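Local coordinates for axin interactor, dorsalization-associated protein (Danio rerio, PDB 2QZQ) that acts as a ventralizing factor in the embryo, binding axin and disrupting its homodimers to block JNK activation, here represented by its C-terminal C2-type domain, at residues F99-D111 against I120-L134. Residues are numbered along the deposited sequence; the frame is centred on the assembly and turned at random.
Sequences FTSTKCFAFMEMD and IELYKKPTDFKRKKL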
loop_
_atom_site.group_PDB
_atom_site.type_symbol
_atom_site.label_atom_id
_atom_site.label_comp_id
_atom_site.label_asym_id
_atom_site.label_seq_id
_atom_site.Cartn_x
_atom_site.Cartn_y
_atom_site.Cartn_z
ATOM N N PHE A 99 -19.974 7.796 1.357
ATOM C CA PHE A 99 -18.605 8.283 1.445
ATOM C C PHE A 99 -17.607 7.145 1.263
ATOM O O PHE A 99 -17.975 5.984 1.273
ATOM C CB PHE A 99 -18.345 9.032 2.769
ATOM C CG PHE A 99 -18.609 8.224 4.015
ATOM C CD1 PHE A 99 -19.550 8.663 4.947
ATOM C CD2 PHE A 99 -17.884 7.065 4.299
ATOM C CE1 PHE A 99 -19.794 7.934 6.132
ATOM C CE2 PHE A 99 -18.115 6.329 5.465
ATOM C CZ PHE A 99 -19.072 6.766 6.383
ATOM N N THR A 100 -16.340 7.528 1.141
ATOM C CA THR A 100 -15.214 6.594 1.042
ATOM C C THR A 100 -14.729 6.153 2.417
ATOM O O THR A 100 -14.556 6.974 3.320
ATOM C CB THR A 100 -14.063 7.259 0.306
ATOM O OG1 THR A 100 -14.491 7.541 -1.026
ATOM C CG2 THR A 100 -12.789 6.321 0.256
ATOM N N SER A 101 -14.518 4.848 2.564
ATOM C CA SER A 101 -14.159 4.245 3.836
ATOM C C SER A 101 -12.831 3.516 3.597
ATOM O O SER A 101 -12.589 3.006 2.511
ATOM C CB SER A 101 -15.245 3.252 4.256
ATOM O OG SER A 101 -14.896 2.465 5.408
ATOM N N THR A 102 -11.970 3.533 4.603
ATOM C CA THR A 102 -10.800 2.667 4.638
ATOM C C THR A 102 -11.280 1.340 5.209
ATOM O O THR A 102 -11.836 1.299 6.293
ATOM C CB THR A 102 -9.722 3.228 5.557
ATOM O OG1 THR A 102 -9.369 4.539 5.120
ATOM C CG2 THR A 102 -8.493 2.339 5.513
ATOM N N LYS A 103 -11.111 0.264 4.455
ATOM C CA LYS A 103 -11.552 -1.055 4.878
ATOM C C LYS A 103 -10.470 -1.729 5.699
ATOM O O LYS A 103 -10.727 -2.369 6.723
ATOM C CB LYS A 103 -11.783 -1.895 3.626
ATOM C CG LYS A 103 -12.323 -3.309 3.874
ATOM C CD LYS A 103 -12.671 -3.906 2.499
ATOM C CE LYS A 103 -13.296 -5.252 2.622
ATOM N NZ LYS A 103 -14.696 -5.068 3.115
ATOM N N CYS A 104 -9.239 -1.604 5.227
ATOM C CA CYS A 104 -8.143 -2.369 5.827
ATOM C C CYS A 104 -6.836 -1.781 5.351
ATOM O O CYS A 104 -6.814 -0.928 4.461
ATOM C CB CYS A 104 -8.267 -3.850 5.429
ATOM S SG CYS A 104 -8.297 -4.125 3.607
ATOM N N PHE A 105 -5.743 -2.214 5.972
ATOM C CA PHE A 105 -4.427 -1.729 5.604
ATOM C C PHE A 105 -3.349 -2.817 5.735
ATOM O O PHE A 105 -3.516 -3.846 6.417
ATOM C CB PHE A 105 -4.048 -0.504 6.437
ATOM C CG PHE A 105 -3.813 -0.816 7.914
ATOM C CD1 PHE A 105 -4.881 -0.953 8.790
ATOM C CD2 PHE A 105 -2.521 -0.985 8.401
ATOM C CE1 PHE A 105 -4.668 -1.224 10.142
ATOM C CE2 PHE A 105 -2.280 -1.260 9.765
ATOM C CZ PHE A 105 -3.347 -1.388 10.633
ATOM N N ALA A 106 -2.244 -2.570 5.054
ATOM C CA ALA A 106 -1.062 -3.425 5.130
ATOM C C ALA A 106 0.075 -2.457 5.321
ATOM O O ALA A 106 -0.013 -1.292 4.927
ATOM C CB ALA A 106 -0.872 -4.205 3.816
ATOM N N PHE A 107 1.173 -2.932 5.895
ATOM C CA PHE A 107 2.340 -2.092 5.948
ATOM C C PHE A 107 3.571 -2.944 5.794
ATOM O O PHE A 107 3.515 -4.169 5.949
ATOM C CB PHE A 107 2.387 -1.306 7.265
ATOM C CG PHE A 107 2.486 -2.177 8.489
ATOM C CD1 PHE A 107 1.359 -2.762 9.039
ATOM C CD2 PHE A 107 3.730 -2.423 9.082
ATOM C CE1 PHE A 107 1.445 -3.544 10.204
ATOM C CE2 PHE A 107 3.832 -3.223 10.198
ATOM C CZ PHE A 107 2.712 -3.777 10.776
HETATM N N MSE A 108 4.679 -2.287 5.477
HETATM C CA MSE A 108 5.969 -2.956 5.481
HETATM C C MSE A 108 7.037 -2.087 6.109
HETATM O O MSE A 108 7.138 -0.900 5.796
HETATM C CB MSE A 108 6.374 -3.461 4.091
HETATM C CG MSE A 108 6.299 -2.477 2.943
HETATM SE SE MSE A 108 6.890 -3.423 1.263
HETATM C CE MSE A 108 8.554 -3.071 1.376
ATOM N N GLU A 109 7.808 -2.697 7.014
ATOM C CA GLU A 109 8.956 -2.057 7.652
ATOM C C GLU A 109 10.148 -1.964 6.693
ATOM O O GLU A 109 10.192 -2.641 5.669
ATOM C CB GLU A 109 9.360 -2.794 8.944
ATOM C CG GLU A 109 8.270 -2.928 10.058
ATOM C CD GLU A 109 7.884 -1.608 10.770
ATOM O OE1 GLU A 109 8.565 -0.572 10.617
ATOM O OE2 GLU A 109 6.872 -1.599 11.513
HETATM N N MSE A 110 11.125 -1.134 7.039
HETATM C CA MSE A 110 12.305 -0.920 6.182
HETATM C C MSE A 110 13.082 -2.203 5.861
HETATM O O MSE A 110 13.558 -2.388 4.735
HETATM C CB MSE A 110 13.256 0.079 6.846
HETATM C CG MSE A 110 12.725 1.487 6.946
HETATM SE SE MSE A 110 12.143 2.295 5.228
HETATM C CE MSE A 110 13.100 1.477 3.915
ATOM N N ASP A 111 13.198 -3.084 6.856
ATOM C CA ASP A 111 13.963 -4.329 6.705
ATOM C C ASP A 111 13.250 -5.369 5.824
ATOM O O ASP A 111 13.804 -6.439 5.521
ATOM C CB ASP A 111 14.395 -4.885 8.088
ATOM C CG ASP A 111 13.228 -5.410 8.939
ATOM O OD1 ASP A 111 12.033 -5.268 8.585
ATOM O OD2 ASP A 111 13.519 -6.000 10.001
ATOM N N ILE A 120 1.552 -9.543 1.712
ATOM C CA ILE A 120 1.439 -8.910 3.002
ATOM C C ILE A 120 -0.026 -9.037 3.441
ATOM O O ILE A 120 -0.953 -8.799 2.650
ATOM C CB ILE A 120 1.781 -7.405 2.965
ATOM C CG1 ILE A 120 3.176 -7.136 2.376
ATOM C CG2 ILE A 120 1.670 -6.810 4.382
ATOM C CD1 ILE A 120 3.441 -5.651 2.102
ATOM N N GLU A 121 -0.199 -9.411 4.711
ATOM C CA GLU A 121 -1.526 -9.573 5.322
ATOM C C GLU A 121 -2.237 -8.238 5.585
ATOM O O GLU A 121 -1.595 -7.172 5.746
ATOM C CB GLU A 121 -1.409 -10.386 6.634
ATOM C CG GLU A 121 -0.842 -9.593 7.840
ATOM C CD GLU A 121 0.691 -9.549 7.896
ATOM O OE1 GLU A 121 1.359 -9.816 6.878
ATOM O OE2 GLU A 121 1.228 -9.201 8.969
ATOM N N LEU A 122 -3.565 -8.305 5.659
ATOM C CA LEU A 122 -4.378 -7.110 5.880
ATOM C C LEU A 122 -4.896 -7.045 7.314
ATOM O O LEU A 122 -5.323 -8.059 7.876
ATOM C CB LEU A 122 -5.570 -7.053 4.910
ATOM C CG LEU A 122 -4.864 -6.923 3.534
ATOM C CD1 LEU A 122 -5.444 -7.748 2.446
ATOM C CD2 LEU A 122 -4.554 -5.498 3.160
ATOM N N TYR A 123 -4.910 -5.830 7.840
ATOM C CA TYR A 123 -5.428 -5.551 9.163
ATOM C C TYR A 123 -6.643 -4.663 9.046
ATOM O O TYR A 123 -6.716 -3.849 8.143
ATOM C CB TYR A 123 -4.337 -4.881 10.006
ATOM C CG TYR A 123 -3.218 -5.863 10.285
ATOM C CD1 TYR A 123 -3.419 -6.927 11.167
ATOM C CD2 TYR A 123 -1.998 -5.779 9.615
ATOM C CE1 TYR A 123 -2.438 -7.871 11.410
ATOM C CE2 TYR A 123 -0.997 -6.726 9.843
ATOM C CZ TYR A 123 -1.236 -7.774 10.736
ATOM O OH TYR A 123 -0.242 -8.693 10.994
ATOM N N LYS A 124 -7.594 -4.835 9.959
ATOM C CA LYS A 124 -8.863 -4.106 9.927
ATOM C C LYS A 124 -8.647 -2.619 10.211
ATOM O O LYS A 124 -7.760 -2.243 11.012
ATOM C CB LYS A 124 -9.814 -4.671 10.982
ATOM C CG LYS A 124 -10.204 -6.106 10.825
ATOM C CD LYS A 124 -11.123 -6.538 11.947
ATOM C CE LYS A 124 -11.775 -7.909 11.648
ATOM N NZ LYS A 124 -12.402 -8.531 12.879
ATOM N N LYS A 125 -9.436 -1.778 9.545
ATOM C CA LYS A 125 -9.576 -0.371 9.899
ATOM C C LYS A 125 -9.965 -0.258 11.387
ATOM O O LYS A 125 -10.515 -1.222 11.944
ATOM C CB LYS A 125 -10.664 0.304 9.032
ATOM C CG LYS A 125 -12.030 -0.379 9.051
ATOM C CD LYS A 125 -13.064 0.340 9.932
ATOM C CE LYS A 125 -13.329 1.760 9.459
ATOM N NZ LYS A 125 -13.817 1.774 8.047
ATOM N N PRO A 126 -9.658 0.889 12.037
ATOM C CA PRO A 126 -8.954 2.066 11.492
ATOM C C PRO A 126 -7.450 1.824 11.384
ATOM O O PRO A 126 -6.874 1.054 12.158
ATOM C CB PRO A 126 -9.236 3.175 12.525
ATOM C CG PRO A 126 -9.481 2.464 13.797
ATOM C CD PRO A 126 -9.998 1.065 13.466
ATOM N N THR A 127 -6.822 2.471 10.420
ATOM C CA THR A 127 -5.381 2.308 10.237
ATOM C C THR A 127 -4.657 2.773 11.494
ATOM O O THR A 127 -4.942 3.863 12.012
ATOM C CB THR A 127 -4.888 3.070 9.010
ATOM O OG1 THR A 127 -5.673 2.672 7.876
ATOM C CG2 THR A 127 -3.414 2.716 8.710
ATOM N N ASP A 128 -3.742 1.943 11.997
ATOM C CA ASP A 128 -2.846 2.394 13.049
ATOM C C ASP A 128 -1.518 2.652 12.389
ATOM O O ASP A 128 -0.769 1.703 12.094
ATOM C CB ASP A 128 -2.711 1.337 14.146
ATOM C CG ASP A 128 -1.795 1.786 15.306
ATOM O OD1 ASP A 128 -1.218 2.888 15.276
ATOM O OD2 ASP A 128 -1.642 1.000 16.248
ATOM N N PHE A 129 -1.240 3.937 12.139
ATOM C CA PHE A 129 -0.010 4.364 11.512
ATOM C C PHE A 129 1.232 4.208 12.381
ATOM O O PHE A 129 2.345 4.329 11.890
ATOM C CB PHE A 129 -0.135 5.799 10.992
ATOM C CG PHE A 129 -1.049 5.935 9.793
ATOM C CD1 PHE A 129 -0.774 5.265 8.608
ATOM C CD2 PHE A 129 -2.183 6.745 9.858
ATOM C CE1 PHE A 129 -1.600 5.424 7.494
ATOM C CE2 PHE A 129 -3.010 6.906 8.752
ATOM C CZ PHE A 129 -2.716 6.234 7.573
ATOM N N LYS A 130 1.036 3.879 13.655
ATOM C CA LYS A 130 2.151 3.466 14.513
ATOM C C LYS A 130 2.297 1.935 14.565
ATOM O O LYS A 130 3.274 1.432 15.134
ATOM C CB LYS A 130 1.975 4.044 15.918
ATOM C CG LYS A 130 2.084 5.575 15.971
ATOM C CD LYS A 130 1.716 6.051 17.340
ATOM C CE LYS A 130 1.679 7.567 17.389
ATOM N NZ LYS A 130 1.213 8.005 18.722
ATOM N N ARG A 131 1.356 1.219 13.922
ATOM C CA ARG A 131 1.289 -0.266 13.899
ATOM C C ARG A 131 1.547 -0.959 15.258
ATOM O O ARG A 131 2.217 -1.981 15.358
ATOM C CB ARG A 131 2.096 -0.892 12.734
ATOM C CG ARG A 131 3.567 -0.551 12.625
ATOM C CD ARG A 131 3.853 0.687 11.767
ATOM N NE ARG A 131 5.299 0.953 11.698
ATOM C CZ ARG A 131 5.856 2.170 11.612
ATOM N NH1 ARG A 131 5.122 3.300 11.587
ATOM N NH2 ARG A 131 7.164 2.253 11.521
ATOM N N LYS A 132 0.976 -0.368 16.294
ATOM C CA LYS A 132 1.119 -0.843 17.674
ATOM C C LYS A 132 0.049 -1.868 18.044
ATOM O O LYS A 132 0.311 -2.791 18.811
ATOM C CB LYS A 132 0.989 0.354 18.623
ATOM C CG LYS A 132 2.099 1.401 18.534
ATOM C CD LYS A 132 3.449 0.754 18.452
ATOM C CE LYS A 132 4.507 1.549 19.201
ATOM N NZ LYS A 132 5.579 0.580 19.570
ATOM N N LYS A 133 -1.162 -1.672 17.535
ATOM C CA LYS A 133 -2.276 -2.567 17.825
ATOM C C LYS A 133 -2.943 -2.984 16.526
ATOM O O LYS A 133 -3.461 -2.143 15.813
ATOM C CB LYS A 133 -3.300 -1.917 18.757
ATOM C CG LYS A 133 -2.931 -1.962 20.235
ATOM C CD LYS A 133 -3.846 -1.058 21.094
ATOM C CE LYS A 133 -5.246 -1.611 21.226
ATOM N NZ LYS A 133 -5.917 -0.824 22.325
ATOM N N LEU A 134 -2.914 -4.285 16.241
ATOM C CA LEU A 134 -3.348 -4.848 14.945
ATOM C C LEU A 134 -4.429 -5.924 15.087
ATOM O O LEU A 134 -4.305 -6.846 15.898
ATOM C CB LEU A 134 -2.126 -5.407 14.189
ATOM C CG LEU A 134 -0.934 -4.440 14.017
ATOM C CD1 LEU A 134 0.295 -5.115 13.440
ATOM C CD2 LEU A 134 -1.343 -3.213 13.131
HETATM O O HOH W 1 0.544 -5.640 6.970
HETATM O O HOH W 2 2.774 -6.521 8.309
#
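F105 is sandwiched between two parts of one segment, Y123 and T127: beyond K124 the chain doubles back over strand 99-109, and the peptide before P126, at this reversal, is cis. Y123 CB sits over one face of the F105 ring and T127 CG2 over the other, each a CH-pi contact 3.9 Å from the ring centroid, while L134 CD2 meets the ring edge. With CG between the backbone N and the carbonyl carbon (chi1 68°), the ring stands up into this fold-back. Beneath it F105 and Y123 form an antiparallel hydrogen-bonded pair, F105 N giving to Y123 O at 2.9 Å and Y123 N to F105 O at 2.8 Å. Beyond this pair the strands part: a water bridges F107 N and E121 O.

R131, the last residue of the type I turn D128-R131, ties the loop to the far part of the strand. Its CB lies over a face of the F107 ring, 3.8 Å from the centroid, and the guanidinium reaches on to E109 in a side-on, two-nitrogen salt bridge: NE to OE2 at 3.0 Å, nearly straight at 168°, and NH2 to OE1 at 3.3 Å. NH1 bonds F129 O within the loop and D42 O outside it. A leucine in place of R131 would probably leave the E109 carboxylate without its charged mate and the F129 carbonyl without this donor. At the other end K125 curls back so that NZ hydrogen-bonds T102 O at 2.7 Å.

In the antiparallel beta sandwich of this C2 domain, strand 99-109 runs between 85-94 and 116-124. The returning loop also reaches past it: T127 OG1 bonds E89, and F129 meets F87 edge-to-face. On the other side of the hairpin, A106 and I120 pack against strand 144-151.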